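Xyloglucan-specific endo-beta-1,4-glucanase BoGH9A from Bacteroides ovatus hydrolyses internal 1,4-beta-glucosidic linkages in the backbone of xyloglucan, releasing xyloglucan oligosaccharides. Local coordinates of one contact, PDB 6DHT (chain A, 1.42 Å), residues Y484-G489 and P511-G516, beside the matching contact of the related endoglucanase from Uncultured bacterium, PDB 3X17 (chain B, 2.15 Å), residues Y479-G484 and P504-G509. One frame, after least-squares fit of the local backbone (RMSD 0.22 Å); residues are numbered along the deposited sequences.

Structure 1 (6DHT); sequences YVTGLG and PGFLVG.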
loop_
_atom_site.group_PDB
_atom_site.type_symbol
_atom_site.label_atom_id
_atom_site.label_comp_id
_atom_site.label_asym_id
_atom_site.label_seq_id
_atom_site.Cartn_x
_atom_site.Cartn_y
_atom_site.Cartn_z
ATOM N N TYR A 484 1.012 -8.150 -11.561
ATOM C CA TYR A 484 0.833 -6.702 -11.645
ATOM C C TYR A 484 1.846 -5.869 -10.848
ATOM O O TYR A 484 1.588 -4.731 -10.514
ATOM C CB TYR A 484 -0.592 -6.321 -11.216
ATOM C CG TYR A 484 -1.723 -6.726 -12.152
ATOM C CD1 TYR A 484 -1.950 -6.015 -13.323
ATOM C CD2 TYR A 484 -2.595 -7.732 -11.818
ATOM C CE1 TYR A 484 -3.011 -6.324 -14.132
ATOM C CE2 TYR A 484 -3.673 -8.069 -12.630
ATOM C CZ TYR A 484 -3.863 -7.356 -13.793
ATOM O OH TYR A 484 -4.942 -7.667 -14.617
ATOM N N VAL A 485 3.014 -6.438 -10.594
ATOM C CA VAL A 485 4.067 -5.761 -9.852
ATOM C C VAL A 485 5.296 -5.688 -10.752
ATOM O O VAL A 485 5.780 -6.718 -11.238
ATOM C CB VAL A 485 4.445 -6.531 -8.581
ATOM C CG1 VAL A 485 5.513 -5.759 -7.819
ATOM C CG2 VAL A 485 3.233 -6.710 -7.673
ATOM N N THR A 486 5.820 -4.495 -10.958
ATOM C CA THR A 486 6.969 -4.325 -11.847
ATOM C C THR A 486 8.174 -5.120 -11.372
ATOM O O THR A 486 8.454 -5.208 -10.173
ATOM C CB THR A 486 7.377 -2.843 -12.017
ATOM O OG1 THR A 486 7.740 -2.287 -10.757
ATOM C CG2 THR A 486 6.247 -2.007 -12.584
ATOM N N GLY A 487 8.891 -5.723 -12.313
ATOM C CA GLY A 487 10.138 -6.389 -11.995
ATOM C C GLY A 487 10.023 -7.786 -11.425
ATOM O O GLY A 487 11.047 -8.408 -11.144
ATOM N N LEU A 488 8.813 -8.293 -11.246
ATOM C CA LEU A 488 8.636 -9.621 -10.659
ATOM C C LEU A 488 7.742 -10.506 -11.514
ATOM O O LEU A 488 7.034 -10.015 -12.374
ATOM C CB LEU A 488 8.045 -9.492 -9.275
ATOM C CG LEU A 488 9.005 -8.845 -8.269
ATOM C CD1 LEU A 488 8.229 -8.560 -7.054
ATOM C CD2 LEU A 488 10.200 -9.734 -7.939
ATOM N N GLY A 489 7.788 -11.816 -11.285
ATOM C CA GLY A 489 6.961 -12.745 -12.044
ATOM C C GLY A 489 7.462 -12.960 -13.447
ATOM O O GLY A 489 8.586 -12.602 -13.785
ATOM N N PRO A 511 11.775 -1.548 -10.296
ATOM C CA PRO A 511 11.031 -2.710 -9.796
ATOM C C PRO A 511 10.288 -2.444 -8.478
ATOM O O PRO A 511 10.594 -1.518 -7.743
ATOM C CB PRO A 511 12.138 -3.756 -9.547
ATOM C CG PRO A 511 13.329 -2.933 -9.200
ATOM C CD PRO A 511 13.229 -1.695 -10.101
ATOM N N GLY A 512 9.285 -3.286 -8.227
ATOM C CA GLY A 512 8.590 -3.330 -6.947
ATOM C C GLY A 512 7.275 -2.584 -6.863
ATOM O O GLY A 512 6.676 -2.569 -5.782
ATOM N N PHE A 513 6.808 -1.972 -7.954
ATOM C CA PHE A 513 5.585 -1.182 -7.930
ATOM C C PHE A 513 4.358 -1.951 -8.362
ATOM O O PHE A 513 4.352 -2.547 -9.422
ATOM C CB PHE A 513 5.727 0.035 -8.846
ATOM C CG PHE A 513 6.706 1.062 -8.344
ATOM C CD1 PHE A 513 8.050 0.953 -8.611
ATOM C CD2 PHE A 513 6.274 2.147 -7.607
ATOM C CE1 PHE A 513 8.960 1.927 -8.106
ATOM C CE2 PHE A 513 7.162 3.124 -7.118
ATOM C CZ PHE A 513 8.500 3.014 -7.390
ATOM N N LEU A 514 3.305 -1.900 -7.547
ATOM C CA LEU A 514 1.998 -2.431 -7.882
ATOM C C LEU A 514 1.265 -1.427 -8.761
ATOM O O LEU A 514 1.017 -0.287 -8.339
ATOM C CB LEU A 514 1.179 -2.652 -6.608
ATOM C CG LEU A 514 -0.239 -3.199 -6.827
ATOM C CD1 LEU A 514 -0.265 -4.494 -7.597
ATOM C CD2 LEU A 514 -0.878 -3.400 -5.462
ATOM N N VAL A 515 0.916 -1.827 -9.967
ATOM C CA VAL A 515 0.153 -0.908 -10.805
ATOM C C VAL A 515 -1.326 -0.928 -10.411
ATOM O O VAL A 515 -1.805 -1.870 -9.789
ATOM C CB VAL A 515 0.339 -1.202 -12.336
ATOM C CG1 VAL A 515 1.801 -1.092 -12.707
ATOM C CG2 VAL A 515 -0.203 -2.570 -12.708
ATOM N N GLY A 516 -2.070 0.111 -10.772
ATOM C CA GLY A 516 -3.440 0.260 -10.306
ATOM C C GLY A 516 -4.367 -0.883 -10.692
ATOM O O GLY A 516 -5.198 -1.325 -9.903
#
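Thr-486 and Phe-513 pair two antiparallel loop segments, one before and one after helix 499-503 in the sequence, in the GH9 catalytic domain, an (alpha/alpha)6 barrel. Thr-486 N donates to Phe-513 O at 2.9 Å. The Thr-486 hydroxyl OG1 accepts from Phe-513 N at 3.0 Å and is also bonded to the carbonyl of Ile-510, so a threonine, whose one hydroxyl can serve both, suits the place. Along Phe-513, CB lies 3.6 Å from Thr-486 OG1. CG, beside the backbone N (chi1 -69°) and anti to the carbonyl carbon, carries the ring away; CD1 is still 3.9 Å from Thr-486 OG1. The large apolar ring fills a buried position beside that of His-498. Beyond it, Leu-514 CD1 packs on Val-485 CG2 (4.1 Å), and Val-515 CG2 meets Tyr-484 CD1 (3.9 Å), both apolar contacts. Gly-487 has positive phi in a type II turn, where a CB would collide with Pro-511. Val-515 lies about 6 Å, side chain to side chain, from Asp-539, a predicted active-site residue.

How the two compare
The frame holding the exchanged residue is kept: the comparable CA atoms coincide within the error, and the side chains of Tyr-484(A), Val-485(A), Thr-486(A), Leu-514(A) and Val-515(A) stand where those of Tyr-479(B), Val-480(B), Thr-481(B), Leu-507(B) and Val-508(B) do. The threonine hydroxyl accepts from the backbone N of the exchanged residue in both, Phe-513(A) or Leu-506(B), and the CB of either residue rests 3.6 Å from that OG1. From CB outward the two side chains first run together. CG of Phe-513(A) and CG of Leu-506(B) are 0.6 Å apart after superposition, and CD2 of the one lies 0.8 Å apart from CD2 of the other. Then they part. The far ring atoms CE1 and CZ of Phe-513(A) go, so Leu-506(B) is the shorter side chain and offers branched aliphatic surface instead of a flat aromatic one. In return CD1 of Leu-506(B) comes where Phe-513(A) has no atom, as the tetrahedral CG of leucine sends a methyl out of the plane to which a ring is confined.

Structure 2 (3X17); sequences YVTGLG and PGLLVG.
Between Thr-481 and Leu-506 the backbones are tied by Thr-481 N, which donates to Leu-506 O at 2.9 Å. The Thr-481 hydroxyl OG1 accepts from Leu-506 N at 2.9 Å and is bonded to the carbonyl of Val-503 as well, so a threonine, whose one hydroxyl can serve both, suits the place. Along Leu-506, CB lies 3.6 Å from Thr-481 OG1. CG, beside the backbone N (chi1 -56°) and anti to the carbonyl carbon, carries the branch away and is 4.0 Å from Thr-481 OG1. Of the two methyls CD2 lies the farther from that hydroxyl, 5.5 Å from Thr-481 OG1, CD1 being at 4.4 Å. Leu-506 is itself buried, which suits an aliphatic side chain. Further along, Leu-507 CD1 packs on Val-480 CG2 (4.0 Å), and Val-508 CG2 meets Tyr-479 CD1 (3.7 Å), both apolar contacts. Gly-482 has positive phi in a type II turn, where a CB would run into Pro-504.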
loop_
_atom_site.group_PDB
_atom_site.type_symbol
_atom_site.label_atom_id
_atom_site.label_comp_id
_atom_site.label_asym_id
_atom_site.label_seq_id
_atom_site.Cartn_x
_atom_site.Cartn_y
_atom_site.Cartn_z
ATOM N N TYR B 479 1.075 -7.852 -11.668
ATOM C CA TYR B 479 0.827 -6.418 -11.655
ATOM C C TYR B 479 1.928 -5.668 -10.924
ATOM O O TYR B 479 1.799 -4.479 -10.674
ATOM C CB TYR B 479 -0.542 -6.109 -11.037
ATOM C CG TYR B 479 -1.721 -6.554 -11.924
ATOM C CD1 TYR B 479 -1.977 -5.940 -13.162
ATOM C CD2 TYR B 479 -2.523 -7.635 -11.556
ATOM C CE1 TYR B 479 -3.064 -6.343 -13.978
ATOM C CE2 TYR B 479 -3.618 -8.049 -12.358
ATOM C CZ TYR B 479 -3.865 -7.405 -13.571
ATOM O OH TYR B 479 -4.925 -7.826 -14.347
ATOM N N VAL B 480 3.005 -6.369 -10.556
ATOM C CA VAL B 480 4.099 -5.724 -9.851
ATOM C C VAL B 480 5.335 -5.686 -10.729
ATOM O O VAL B 480 5.810 -6.725 -11.196
ATOM C CB VAL B 480 4.457 -6.419 -8.518
ATOM C CG1 VAL B 480 5.564 -5.622 -7.814
ATOM C CG2 VAL B 480 3.251 -6.519 -7.617
ATOM N N THR B 481 5.878 -4.496 -10.936
ATOM C CA THR B 481 6.994 -4.355 -11.876
ATOM C C THR B 481 8.183 -5.159 -11.415
ATOM O O THR B 481 8.483 -5.197 -10.208
ATOM C CB THR B 481 7.423 -2.894 -12.033
ATOM O OG1 THR B 481 7.791 -2.358 -10.760
ATOM C CG2 THR B 481 6.273 -2.080 -12.581
ATOM N N GLY B 482 8.878 -5.784 -12.366
ATOM C CA GLY B 482 10.113 -6.525 -12.043
ATOM C C GLY B 482 9.894 -7.852 -11.308
ATOM O O GLY B 482 10.862 -8.509 -10.922
ATOM N N LEU B 483 8.633 -8.250 -11.123
ATOM C CA LEU B 483 8.306 -9.520 -10.483
ATOM C C LEU B 483 7.552 -10.466 -11.403
ATOM O O LEU B 483 6.656 -10.052 -12.144
ATOM C CB LEU B 483 7.502 -9.296 -9.192
ATOM C CG LEU B 483 8.175 -8.473 -8.077
ATOM C CD1 LEU B 483 7.327 -8.433 -6.820
ATOM C CD2 LEU B 483 9.610 -8.960 -7.778
ATOM N N GLY B 484 7.847 -11.754 -11.279
ATOM C CA GLY B 484 7.156 -12.791 -12.050
ATOM C C GLY B 484 7.595 -12.773 -13.500
ATOM O O GLY B 484 8.615 -12.166 -13.841
ATOM N N PRO B 504 11.702 -1.538 -10.204
ATOM C CA PRO B 504 11.062 -2.776 -9.775
ATOM C C PRO B 504 10.264 -2.598 -8.470
ATOM O O PRO B 504 10.568 -1.703 -7.669
ATOM C CB PRO B 504 12.253 -3.735 -9.587
ATOM C CG PRO B 504 13.410 -2.836 -9.213
ATOM C CD PRO B 504 13.123 -1.466 -9.814
ATOM N N GLY B 505 9.237 -3.426 -8.287
ATOM C CA GLY B 505 8.559 -3.560 -7.009
ATOM C C GLY B 505 7.324 -2.674 -6.905
ATOM O O GLY B 505 6.688 -2.598 -5.834
ATOM N N LEU B 506 6.958 -2.010 -8.007
ATOM C CA LEU B 506 5.772 -1.111 -7.986
ATOM C C LEU B 506 4.516 -1.845 -8.451
ATOM O O LEU B 506 4.475 -2.392 -9.561
ATOM C CB LEU B 506 5.993 0.127 -8.868
ATOM C CG LEU B 506 7.202 1.013 -8.599
ATOM C CD1 LEU B 506 7.445 1.918 -9.814
ATOM C CD2 LEU B 506 6.948 1.867 -7.355
ATOM N N LEU B 507 3.466 -1.776 -7.640
ATOM C CA LEU B 507 2.173 -2.322 -8.020
ATOM C C LEU B 507 1.364 -1.311 -8.858
ATOM O O LEU B 507 1.013 -0.231 -8.365
ATOM C CB LEU B 507 1.387 -2.687 -6.753
ATOM C CG LEU B 507 -0.075 -3.140 -6.865
ATOM C CD1 LEU B 507 -0.200 -4.448 -7.663
ATOM C CD2 LEU B 507 -0.669 -3.321 -5.476
ATOM N N VAL B 508 0.932 -1.729 -10.053
ATOM C CA VAL B 508 0.027 -0.913 -10.850
ATOM C C VAL B 508 -1.403 -1.048 -10.382
ATOM O O VAL B 508 -1.762 -2.028 -9.743
ATOM C CB VAL B 508 0.132 -1.190 -12.374
ATOM C CG1 VAL B 508 1.535 -0.850 -12.892
ATOM C CG2 VAL B 508 -0.264 -2.636 -12.730
ATOM N N GLY B 509 -2.202 -0.015 -10.635
ATOM C CA GLY B 509 -3.604 0.001 -10.245
ATOM C C GLY B 509 -4.393 -1.250 -10.619
ATOM O O GLY B 509 -5.219 -1.705 -9.838
#